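Local coordinates for protein ATP phosphoribosyltransferase (PDB 2VD3) that is an ATP phosphoribosyltransferase that probably catalyses the first step of histidine biosynthesis, condensing ATP with 5-phosphoribose 1-diphosphate, captured here in its histidine-inhibited form, at residues Arg21-Gly29 with Leu203-Ile211; Gly80-Asp88 with Lys185-Tyr193. All coordinates share one frame; numbering follows the deposited sequence. Where two conformers were deposited one is given.

Interaction 1 of 2, residues Arg21-Gly29 with Leu203-Ile211; sequences RLLENAGVG and LRTGIRGVI. With MG (magnesium ion), chain L.
Leu-22 and Ile-207 meet crosswise, their side chains almost perpendicular, where two helices pack in the periplasmic-binding-protein-like part of the enzyme. The axes of 21-25 and 203-211 approach to 8.9 Å at an angle of 107°; the side chains that meet are almost all apolar, and they also pack against backbone. Leu-22 carries its CG opposite the backbone N (chi1 157°), which sets CD1 between Ile-207 and Val-210, in contact with both; CD1 lies 3.7 Å from Val-210 CG1. Leu-23 behaves differently: it runs alongside Ile-207, pointing the same way, with Leu-23 CD2 3.8 Å from Ile-207 CD1. The same methyl also borders Leu-203 CD1, which pushes on toward Val-28 and meets its CG2 at 3.6 Å, the two side chains again about at right angles. Ile-207 thus serves three neighbours with different branches: CD1 reaches Leu-23, CG2 reaches Leu-22, and CG1 reaches both Leu-22 and Ala-26. With an alanine at this position, Leu-22 CD1 and Leu-23 CD2 would probably lose their common neighbour, leaving a gap between the helices and both leucines freer to turn. Leu-89, from a loop, also touches Leu-22 and Ile-207, while Leu-23 and Leu-203 rest on strand 5-10. Helix 16-25 ends in a Schellman motif at Gly-27, whose positive phi suits glycine. On the side turned from the partner helix, Glu-24 OE1 binds a magnesium ion at 2.5 Å. Val-210 CG2 is set against the Asn-25 CB and carbonyl. The backbones come nearest at Ala-26 and Gly-206, with CA atoms 4.5 Å apart: Gly-206 lacks a side chain just where a CB would crowd Ala-26 O, and Ala-26 CB rests 3.6 Å from Gly-206 C.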
loop_
_atom_site.group_PDB
_atom_site.type_symbol
_atom_site.label_atom_id
_atom_site.label_comp_id
_atom_site.label_asym_id
_atom_site.label_seq_id
_atom_site.Cartn_x
_atom_site.Cartn_y
_atom_site.Cartn_z
ATOM N N ARG A 21 -8.641 4.042 20.964
ATOM C CA ARG A 21 -7.900 4.540 22.145
ATOM C C ARG A 21 -8.801 4.934 23.317
ATOM O O ARG A 21 -8.474 4.673 24.475
ATOM C CB ARG A 21 -6.999 5.718 21.780
ATOM C CG ARG A 21 -5.585 5.337 21.378
ATOM C CD ARG A 21 -4.742 6.580 21.069
ATOM N NE ARG A 21 -5.308 7.367 19.969
ATOM C CZ ARG A 21 -4.876 7.336 18.705
ATOM N NH1 ARG A 21 -3.848 6.561 18.358
ATOM N NH2 ARG A 21 -5.466 8.094 17.785
ATOM N N LEU A 22 -9.934 5.558 23.008
ATOM C CA LEU A 22 -10.907 5.965 24.022
ATOM C C LEU A 22 -11.514 4.761 24.757
ATOM O O LEU A 22 -11.563 4.744 25.989
ATOM C CB LEU A 22 -11.987 6.836 23.389
ATOM C CG LEU A 22 -13.361 6.981 24.037
ATOM C CD1 LEU A 22 -13.294 7.788 25.311
ATOM C CD2 LEU A 22 -14.313 7.636 23.031
ATOM N N LEU A 23 -11.955 3.757 24.003
ATOM C CA LEU A 23 -12.457 2.515 24.592
ATOM C C LEU A 23 -11.393 1.838 25.476
ATOM O O LEU A 23 -11.686 1.397 26.590
ATOM C CB LEU A 23 -12.957 1.559 23.498
ATOM C CG LEU A 23 -14.233 1.976 22.747
ATOM C CD1 LEU A 23 -14.479 1.090 21.524
ATOM C CD2 LEU A 23 -15.451 1.968 23.656
ATOM N N GLU A 24 -10.163 1.769 24.964
ATOM C CA GLU A 24 -9.013 1.311 25.725
ATOM C C GLU A 24 -8.918 2.035 27.073
ATOM O O GLU A 24 -8.855 1.393 28.124
ATOM C CB GLU A 24 -7.740 1.513 24.898
ATOM C CG GLU A 24 -6.422 1.381 25.660
ATOM C CD GLU A 24 -6.028 -0.052 25.930
ATOM O OE1 GLU A 24 -6.857 -0.961 25.696
ATOM O OE2 GLU A 24 -4.878 -0.273 26.390
ATOM N N ASN A 25 -8.940 3.366 27.041
ATOM C CA ASN A 25 -8.859 4.153 28.269
ATOM C C ASN A 25 -10.072 4.009 29.200
ATOM O O ASN A 25 -9.971 4.257 30.410
ATOM C CB ASN A 25 -8.569 5.628 27.951
ATOM C CG ASN A 25 -7.154 5.847 27.407
ATOM O OD1 ASN A 25 -6.492 4.912 26.968
ATOM N ND2 ASN A 25 -6.697 7.083 27.435
ATOM N N ALA A 26 -11.204 3.601 28.624
ATOM C CA ALA A 26 -12.462 3.417 29.353
ATOM C C ALA A 26 -12.557 2.035 30.015
ATOM O O ALA A 26 -13.555 1.720 30.665
ATOM C CB ALA A 26 -13.650 3.635 28.412
ATOM N N GLY A 27 -11.519 1.224 29.834
ATOM C CA GLY A 27 -11.487 -0.148 30.343
ATOM C C GLY A 27 -12.094 -1.177 29.401
ATOM O O GLY A 27 -12.308 -2.331 29.785
ATOM N N VAL A 28 -12.361 -0.752 28.165
ATOM C CA VAL A 28 -13.042 -1.579 27.172
ATOM C C VAL A 28 -12.195 -1.688 25.906
ATOM O O VAL A 28 -12.699 -1.576 24.791
ATOM C CB VAL A 28 -14.487 -1.025 26.864
ATOM C CG1 VAL A 28 -15.198 -1.871 25.823
ATOM C CG2 VAL A 28 -15.326 -0.981 28.135
ATOM N N GLY A 29 -10.897 -1.914 26.085
ATOM C CA GLY A 29 -9.991 -2.089 24.955
ATOM C C GLY A 29 -10.303 -3.350 24.166
ATOM O O GLY A 29 -10.876 -4.300 24.700
ATOM N N LEU A 203 -20.663 1.440 30.170
ATOM C CA LEU A 203 -19.754 1.901 29.132
ATOM C C LEU A 203 -19.758 3.431 29.041
ATOM O O LEU A 203 -18.699 4.055 28.873
ATOM C CB LEU A 203 -20.097 1.256 27.777
ATOM C CG LEU A 203 -19.209 1.595 26.569
ATOM C CD1 LEU A 203 -17.723 1.280 26.814
ATOM C CD2 LEU A 203 -19.693 0.870 25.331
ATOM N N ARG A 204 -20.944 4.024 29.177
ATOM C CA ARG A 204 -21.095 5.477 29.133
ATOM C C ARG A 204 -20.326 6.161 30.261
ATOM O O ARG A 204 -19.675 7.175 30.030
ATOM C CB ARG A 204 -22.572 5.852 29.194
ATOM C CG ARG A 204 -22.905 7.260 28.768
ATOM C CD ARG A 204 -24.401 7.464 28.907
ATOM N NE ARG A 204 -24.837 8.810 28.557
ATOM C CZ ARG A 204 -26.103 9.226 28.617
ATOM N NH1 ARG A 204 -26.410 10.472 28.271
ATOM N NH2 ARG A 204 -27.067 8.402 29.022
ATOM N N THR A 205 -20.397 5.612 31.476
ATOM C CA THR A 205 -19.616 6.151 32.593
ATOM C C THR A 205 -18.115 6.050 32.304
ATOM O O THR A 205 -17.370 6.989 32.562
ATOM C CB THR A 205 -19.950 5.457 33.942
ATOM O OG1 THR A 205 -21.372 5.389 34.116
ATOM C CG2 THR A 205 -19.347 6.222 35.118
ATOM N N GLY A 206 -17.686 4.915 31.747
ATOM C CA GLY A 206 -16.272 4.671 31.440
ATOM C C GLY A 206 -15.751 5.682 30.445
ATOM O O GLY A 206 -14.737 6.346 30.686
ATOM N N ILE A 207 -16.464 5.802 29.328
ATOM C CA ILE A 207 -16.182 6.784 28.280
ATOM C C ILE A 207 -16.309 8.234 28.778
ATOM O O ILE A 207 -15.407 9.058 28.552
ATOM C CB ILE A 207 -17.079 6.532 27.034
ATOM C CG1 ILE A 207 -16.467 5.429 26.162
ATOM C CG2 ILE A 207 -17.305 7.819 26.236
ATOM C CD1 ILE A 207 -17.386 4.870 25.100
ATOM N N ARG A 208 -17.409 8.543 29.465
ATOM C CA ARG A 208 -17.623 9.901 29.980
ATOM C C ARG A 208 -16.467 10.296 30.890
ATOM O O ARG A 208 -15.964 11.414 30.798
ATOM C CB ARG A 208 -18.984 10.035 30.679
ATOM C CG ARG A 208 -19.458 11.475 30.977
ATOM C CD ARG A 208 -19.004 12.480 29.899
ATOM N NE ARG A 208 -19.695 13.772 29.968
ATOM C CZ ARG A 208 -19.137 14.945 29.660
ATOM N NH1 ARG A 208 -19.845 16.059 29.743
ATOM N NH2 ARG A 208 -17.868 15.011 29.280
ATOM N N GLY A 209 -16.028 9.354 31.725
ATOM C CA GLY A 209 -14.837 9.504 32.563
ATOM C C GLY A 209 -13.537 9.852 31.844
ATOM O O GLY A 209 -12.754 10.657 32.341
ATOM N N VAL A 210 -13.301 9.251 30.681
ATOM C CA VAL A 210 -12.106 9.545 29.877
ATOM C C VAL A 210 -12.167 10.954 29.286
ATOM O O VAL A 210 -11.139 11.622 29.158
ATOM C CB VAL A 210 -11.896 8.491 28.755
ATOM C CG1 VAL A 210 -10.827 8.922 27.756
ATOM C CG2 VAL A 210 -11.528 7.151 29.366
ATOM N N ILE A 211 -13.372 11.401 28.942
ATOM C CA ILE A 211 -13.569 12.724 28.356
ATOM C C ILE A 211 -13.338 13.831 29.372
ATOM O O ILE A 211 -12.813 14.896 29.034
ATOM C CB ILE A 211 -14.981 12.864 27.741
ATOM C CG1 ILE A 211 -15.067 12.066 26.437
ATOM C CG2 ILE A 211 -15.318 14.326 27.464
ATOM C CD1 ILE A 211 -16.463 11.756 26.058
HETATM MG MG MG L . -6.882 -3.419 26.125
#

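Interaction 2 of 2, residues Gly80-Asp88 with Lys185-Tyr193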
loop_
_atom_site.group_PDB
_atom_site.type_symbol
_atom_site.label_atom_id
_atom_site.label_comp_id
_atom_site.label_asym_id
_atom_site.label_seq_id
_atom_site.Cartn_x
_atom_site.Cartn_y
_atom_site.Cartn_z
ATOM N N GLY A 80 -29.858 11.466 8.434
ATOM C CA GLY A 80 -31.103 11.706 9.152
ATOM C C GLY A 80 -31.581 10.488 9.926
ATOM O O GLY A 80 -32.771 10.338 10.166
ATOM N N SER A 81 -30.637 9.636 10.332
ATOM C CA SER A 81 -30.931 8.373 11.016
ATOM C C SER A 81 -31.596 8.594 12.366
ATOM O O SER A 81 -31.320 9.591 13.042
ATOM C CB SER A 81 -29.635 7.582 11.218
ATOM O OG SER A 81 -29.029 7.263 9.970
ATOM N N ASP A 82 -32.457 7.661 12.764
ATOM C CA ASP A 82 -33.169 7.776 14.031
ATOM C C ASP A 82 -32.372 7.117 15.152
ATOM O O ASP A 82 -32.467 5.905 15.381
ATOM C CB ASP A 82 -34.580 7.205 13.913
ATOM C CG ASP A 82 -35.270 7.045 15.257
ATOM O OD1 ASP A 82 -36.040 6.080 15.401
ATOM O OD2 ASP A 82 -35.043 7.864 16.171
ATOM N N VAL A 83 -31.591 7.940 15.850
ATOM C CA VAL A 83 -30.676 7.478 16.901
ATOM C C VAL A 83 -30.681 8.424 18.109
ATOM O O VAL A 83 -30.989 9.604 17.964
ATOM C CB VAL A 83 -29.231 7.376 16.364
ATOM C CG1 VAL A 83 -29.136 6.301 15.291
ATOM C CG2 VAL A 83 -28.758 8.738 15.820
ATOM N N GLU A 84 -30.342 7.900 19.288
ATOM C CA GLU A 84 -30.133 8.724 20.487
ATOM C C GLU A 84 -28.653 9.118 20.612
ATOM O O GLU A 84 -27.800 8.245 20.616
ATOM C CB GLU A 84 -30.546 7.960 21.755
ATOM C CG GLU A 84 -31.935 7.319 21.720
ATOM C CD GLU A 84 -33.043 8.323 21.443
ATOM O OE1 GLU A 84 -33.981 7.966 20.720
ATOM O OE2 GLU A 84 -32.970 9.473 21.920
ATOM N N ILE A 85 -28.357 10.414 20.709
ATOM C CA ILE A 85 -26.986 10.879 20.982
ATOM C C ILE A 85 -26.744 10.831 22.490
ATOM O O ILE A 85 -27.448 11.489 23.246
ATOM C CB ILE A 85 -26.711 12.321 20.431
ATOM C CG1 ILE A 85 -26.818 12.359 18.904
ATOM C CG2 ILE A 85 -25.327 12.825 20.869
ATOM C CD1 ILE A 85 -26.864 13.774 18.322
ATOM N N LEU A 86 -25.747 10.055 22.913
ATOM C CA LEU A 86 -25.435 9.874 24.337
ATOM C C LEU A 86 -24.391 10.841 24.898
ATOM O O LEU A 86 -24.564 11.363 26.002
ATOM C CB LEU A 86 -25.006 8.429 24.616
ATOM C CG LEU A 86 -26.083 7.333 24.462
ATOM C CD1 LEU A 86 -25.560 6.008 24.988
ATOM C CD2 LEU A 86 -27.399 7.725 25.162
ATOM N N GLU A 87 -23.308 11.060 24.148
ATOM C CA GLU A 87 -22.189 11.899 24.585
ATOM C C GLU A 87 -21.511 12.539 23.399
ATOM O O GLU A 87 -21.429 11.939 22.326
ATOM C CB GLU A 87 -21.116 11.073 25.310
ATOM C CG GLU A 87 -21.547 10.351 26.570
ATOM C CD GLU A 87 -21.997 11.293 27.665
ATOM O OE1 GLU A 87 -22.914 10.916 28.411
ATOM O OE2 GLU A 87 -21.437 12.397 27.791
ATOM N N ASP A 88 -21.012 13.753 23.589
ATOM C CA ASP A 88 -20.065 14.308 22.642
ATOM C C ASP A 88 -18.688 13.822 23.068
ATOM O O ASP A 88 -18.368 13.829 24.257
ATOM C CB ASP A 88 -20.126 15.828 22.605
ATOM C CG ASP A 88 -19.089 16.420 21.671
ATOM O OD1 ASP A 88 -17.901 16.424 22.046
ATOM O OD2 ASP A 88 -19.450 16.869 20.563
ATOM N N LYS A 185 -19.596 11.687 18.074
ATOM C CA LYS A 185 -20.609 11.418 19.078
ATOM C C LYS A 185 -20.634 9.947 19.432
ATOM O O LYS A 185 -20.246 9.117 18.624
ATOM C CB LYS A 185 -21.978 11.851 18.553
ATOM C CG LYS A 185 -22.021 13.271 18.052
ATOM C CD LYS A 185 -21.991 14.264 19.200
ATOM C CE LYS A 185 -22.061 15.700 18.694
ATOM N NZ LYS A 185 -22.237 16.676 19.812
ATOM N N LEU A 186 -21.059 9.637 20.655
ATOM C CA LEU A 186 -21.477 8.279 21.019
ATOM C C LEU A 186 -22.987 8.236 20.879
ATOM O O LEU A 186 -23.696 9.061 21.470
ATOM C CB LEU A 186 -21.080 7.929 22.459
ATOM C CG LEU A 186 -21.590 6.574 22.993
ATOM C CD1 LEU A 186 -20.807 5.403 22.411
ATOM C CD2 LEU A 186 -21.588 6.513 24.526
ATOM N N ILE A 187 -23.480 7.280 20.092
ATOM C CA ILE A 187 -24.926 7.171 19.847
ATOM C C ILE A 187 -25.484 5.830 20.275
ATOM O O ILE A 187 -24.729 4.896 20.552
ATOM C CB ILE A 187 -25.324 7.444 18.366
ATOM C CG1 ILE A 187 -24.580 6.508 17.408
ATOM C CG2 ILE A 187 -25.124 8.912 18.015
ATOM C CD1 ILE A 187 -25.102 6.550 15.979
ATOM N N ALA A 188 -26.813 5.739 20.322
ATOM C CA ALA A 188 -27.459 4.544 20.800
ATOM C C ALA A 188 -28.790 4.278 20.113
ATOM O O ALA A 188 -29.539 5.217 19.785
ATOM C CB ALA A 188 -27.659 4.617 22.321
ATOM N N ASN A 189 -29.066 2.991 19.909
ATOM C CA ASN A 189 -30.369 2.537 19.507
ATOM C C ASN A 189 -31.318 2.737 20.693
ATOM O O ASN A 189 -30.933 2.527 21.849
ATOM C CB ASN A 189 -30.298 1.064 19.105
ATOM C CG ASN A 189 -31.622 0.523 18.642
ATOM O OD1 ASN A 189 -32.403 0.017 19.440
ATOM N ND2 ASN A 189 -31.892 0.632 17.352
ATOM N N ARG A 190 -32.547 3.156 20.412
ATOM C CA ARG A 190 -33.507 3.409 21.469
ATOM C C ARG A 190 -33.985 2.113 22.116
ATOM O O ARG A 190 -34.048 2.004 23.346
ATOM C CB ARG A 190 -34.683 4.199 20.930
ATOM C CG ARG A 190 -35.580 4.714 22.006
ATOM C CD ARG A 190 -36.682 5.526 21.396
ATOM N NE ARG A 190 -37.672 5.950 22.384
ATOM C CZ ARG A 190 -37.597 7.083 23.072
ATOM N NH1 ARG A 190 -38.544 7.388 23.942
ATOM N NH2 ARG A 190 -36.566 7.908 22.894
ATOM N N GLU A 191 -34.307 1.129 21.285
ATOM C CA GLU A 191 -34.763 -0.160 21.780
ATOM C C GLU A 191 -33.662 -0.846 22.584
ATOM O O GLU A 191 -33.954 -1.533 23.558
ATOM C CB GLU A 191 -35.234 -1.044 20.624
ATOM C CG GLU A 191 -36.329 -2.023 20.979
ATOM N N SER A 192 -32.402 -0.649 22.179
ATOM C CA SER A 192 -31.259 -1.208 22.908
ATOM C C SER A 192 -31.127 -0.573 24.288
ATOM O O SER A 192 -30.836 -1.261 25.277
ATOM C CB SER A 192 -29.950 -1.007 22.144
ATOM O OG SER A 192 -29.932 -1.749 20.943
ATOM N N TYR A 193 -31.341 0.740 24.341
ATOM C CA TYR A 193 -31.139 1.486 25.566
ATOM C C TYR A 193 -32.154 1.115 26.635
ATOM O O TYR A 193 -31.776 0.876 27.781
ATOM C CB TYR A 193 -31.129 3.008 25.328
ATOM C CG TYR A 193 -30.768 3.754 26.587
ATOM C CD1 TYR A 193 -29.455 4.166 26.822
ATOM C CD2 TYR A 193 -31.732 4.002 27.576
ATOM C CE1 TYR A 193 -29.115 4.834 27.996
ATOM C CE2 TYR A 193 -31.406 4.662 28.751
ATOM C CZ TYR A 193 -30.096 5.073 28.958
ATOM O OH TYR A 193 -29.774 5.728 30.122
HETATM O O HOH W 1 -32.740 4.548 18.089
#
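Leu-186 O is gripped by two successive amides of the neighbouring strand, strongly by Leu-86 N at 2.7 Å and weakly by Glu-87 N at 3.4 Å. This is a classic beta bulge in the antiparallel pair formed by 84-88 with 185-188, and it shifts the register by one residue. The bulge is completed by Leu-186 N donating to Glu-87 O at 2.9 Å; before it, Glu-84 and Ala-188 form a regular hydrogen-bonded pair. The extra residue turns Leu-86 toward the partner strand, with its CD1 3.7 Å from Ala-188 CB and its CB against Leu-186 CD2. Strand 68-72 and Ile-200 of helix 197-212 add to this apolar patch. On the other face, Ile-187 has CG1 wedged between its backbone N and carbonyl (chi1 56°), which sends CD1 to Val-83 CG1 and leaves CG2 for Ile-85 CG1. Helices 57-63 and 73-79 cover this side. Beyond the strand, Asn-189 N-caps helix 190-195, its OD1 accepting from Ser-192 N. A water accepts from Arg-190 N and donates to Asp-82 O, tying the helix start to the loop before strand 84-88. Glu-84, bent at chi2, forms a salt bridge through OE1 with the guanidinium edge of Arg-190, but the planes stand 61° apart and the bond from NH2, at 3.4 Å, is weak. The side chain of Glu-84 comes to about 3 Å from a bound magnesium ion. At the other end, Lys-185 NZ forms a salt bridge with Asp-88 OD2 at 2.9 Å, using its anti lone pair. Ser-183 OG bonds the same oxygen, and Arg-93 and Lys-90 N hold OD1. With both oxygens engaged and two cations close by, the Asp-88 carboxylate is likely to remain ionised and fixed in orientation.

Overall arrangement
Interaction 2 is nested within the chain loop closed by interaction 1, and their centres lie about 17 Å apart. Helix 197-212 joins them directly: one side packs on 21-29, while Arg-204 NE forms a salt bridge with Glu-87 OE1 at 2.9 Å and Arg-208 NE bonds the other carboxylate oxygen. Arg-204 NH1 probably also bonds Leu-86 O weakly at 3.1 Å, so the helix meets the strand at its bulge. Further along, Ile-211 CD1 packs 3.3 Å from Asp-88 O. A magnesium ion lies beside each contact. The inhibitor histidine binds in the C-terminal regulatory part, in a pocket including Gly-237 and Val-258.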